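Local structure of nitrosopumilus output domain-containing protein (Pyrococcus horikoshii, 2P9X) at the interface of chains A and B. The protein is of unknown function but can bind zinc ions in crystals and belongs to the Nitrosopumilus output domain 5 family. Residues are numbered along the deposited sequence; one frame, centred on the assembly and turned at random. Chains: chain A/B, Hypothetical protein PH0832.

The interface of chains A and B. Residues chain A 26, 29-30, 56-57; chain B 26, 56-57.
A two-fold symmetric helix-to-helix patch joins the chains, with A:Val26 and A:Phe57 meeting their own copies across the axis and A:Leu56 reaching B:Val26 and B:Phe57. The twinning shows in the pairs that straddle it: CG1 of A:Val26 lies 4.0 Å from CG1 of B:Val26, and CD1 of A:Phe57 lies 4.0 Å from CD1 of B:Phe57. The two valine side chains cross at about a right angle, as do the phenylalanines, which meet rim to rim through these ring carbons instead of stacking. Each ring is also held from its own chain, since A:Leu56 CG sits 3.5 Å above the centre of the A:Phe57 ring. With CG of A:Phe57 anti to its carbonyl carbon (chi1 -63°), ring atom CE1 reaches the backbone carbonyl B:Leu56 O at 3.3 Å, an approach of ring rim to oxygen. The same CE1 meets the methyl B:Leu56 CD1 at 4.0 Å, and that methyl continues the apolar row to A:Val26 CG1. An alanine in place of A:Phe57 would probably open a gap beside B:Leu56 and leave the B:Phe57 rim without its partner ring. At helix 23-35, CG2 of B:Val26 presses on A:His30, one turn on from A:Val26, at 3.7 Å from both CA and CB. The imidazole itself is packed within its chain, A:Leu56 CB lying 3.7 Å above one face toward the rim. With no polar pair joining the two sides, shape fit carries this patch. The deposited assembly holds four copies, and this A–B contact may or may not form in solution. In each chain the patch pairs helix 23-35 with the C-terminal end of helix 46-57.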
loop_
_atom_site.group_PDB
_atom_site.type_symbol
_atom_site.label_atom_id
_atom_site.label_comp_id
_atom_site.label_asym_id
_atom_site.label_seq_id
_atom_site.Cartn_x
_atom_site.Cartn_y
_atom_site.Cartn_z
ATOM N N VAL A 26 -4.656 -3.071 -12.668
ATOM C CA VAL A 26 -3.659 -2.323 -11.913
ATOM C C VAL A 26 -2.313 -3.038 -11.881
ATOM O O VAL A 26 -1.274 -2.437 -12.175
ATOM C CB VAL A 26 -4.168 -2.051 -10.480
ATOM C CG1 VAL A 26 -3.053 -1.496 -9.605
ATOM C CG2 VAL A 26 -5.326 -1.055 -10.548
ATOM N N ALA A 29 -0.746 -3.047 -15.357
ATOM C CA ALA A 29 -0.204 -1.753 -15.765
ATOM C C ALA A 29 1.171 -1.574 -15.132
ATOM O O ALA A 29 2.101 -1.070 -15.762
ATOM C CB ALA A 29 -1.129 -0.631 -15.321
ATOM N N HIS A 30 1.287 -1.972 -13.869
ATOM C CA HIS A 30 2.544 -1.874 -13.138
ATOM C C HIS A 30 3.630 -2.751 -13.756
ATOM O O HIS A 30 4.749 -2.300 -13.971
ATOM C CB HIS A 30 2.318 -2.282 -11.685
ATOM C CG HIS A 30 3.566 -2.311 -10.864
ATOM N ND1 HIS A 30 4.267 -1.172 -10.530
ATOM C CD2 HIS A 30 4.226 -3.342 -10.285
ATOM C CE1 HIS A 30 5.302 -1.498 -9.777
ATOM N NE2 HIS A 30 5.300 -2.811 -9.613
ATOM N N LEU A 56 4.851 -2.357 -5.820
ATOM C CA LEU A 56 3.547 -1.752 -6.044
ATOM C C LEU A 56 2.788 -1.424 -4.759
ATOM O O LEU A 56 2.342 -0.292 -4.564
ATOM C CB LEU A 56 2.693 -2.682 -6.914
ATOM C CG LEU A 56 1.250 -2.258 -7.201
ATOM C CD1 LEU A 56 1.213 -0.899 -7.888
ATOM C CD2 LEU A 56 0.596 -3.316 -8.086
ATOM N N PHE A 57 2.667 -2.410 -3.873
ATOM C CA PHE A 57 1.906 -2.243 -2.638
ATOM C C PHE A 57 2.667 -2.443 -1.334
ATOM O O PHE A 57 2.092 -2.273 -0.266
ATOM C CB PHE A 57 0.729 -3.219 -2.627
ATOM C CG PHE A 57 -0.271 -3.001 -3.727
ATOM C CD1 PHE A 57 -0.940 -1.791 -3.848
ATOM C CD2 PHE A 57 -0.596 -4.041 -4.598
ATOM C CE1 PHE A 57 -1.931 -1.617 -4.818
ATOM C CE2 PHE A 57 -1.587 -3.877 -5.571
ATOM C CZ PHE A 57 -2.254 -2.665 -5.677
ATOM N N VAL B 26 -0.501 3.200 -13.587
ATOM C CA VAL B 26 -1.097 2.453 -12.485
ATOM C C VAL B 26 -2.335 3.159 -11.940
ATOM O O VAL B 26 -3.398 2.548 -11.810
ATOM C CB VAL B 26 -0.071 2.235 -11.365
ATOM C CG1 VAL B 26 -0.770 1.741 -10.094
ATOM C CG2 VAL B 26 0.975 1.216 -11.827
ATOM N N LEU B 56 -6.628 2.706 -3.613
ATOM C CA LEU B 56 -5.516 2.078 -4.315
ATOM C C LEU B 56 -4.310 1.769 -3.419
ATOM O O LEU B 56 -3.827 0.632 -3.388
ATOM C CB LEU B 56 -5.071 2.973 -5.483
ATOM C CG LEU B 56 -3.820 2.540 -6.257
ATOM C CD1 LEU B 56 -4.024 1.147 -6.831
ATOM C CD2 LEU B 56 -3.527 3.541 -7.373
ATOM N N PHE B 57 -3.850 2.764 -2.668
ATOM C CA PHE B 57 -2.668 2.612 -1.817
ATOM C C PHE B 57 -2.858 2.846 -0.328
ATOM O O PHE B 57 -1.902 2.701 0.438
ATOM C CB PHE B 57 -1.570 3.583 -2.267
ATOM C CG PHE B 57 -1.069 3.354 -3.663
ATOM C CD1 PHE B 57 -0.486 2.145 -4.022
ATOM C CD2 PHE B 57 -1.126 4.380 -4.604
ATOM C CE1 PHE B 57 0.043 1.957 -5.303
ATOM C CE2 PHE B 57 -0.603 4.206 -5.881
ATOM C CZ PHE B 57 -0.016 2.991 -6.231
#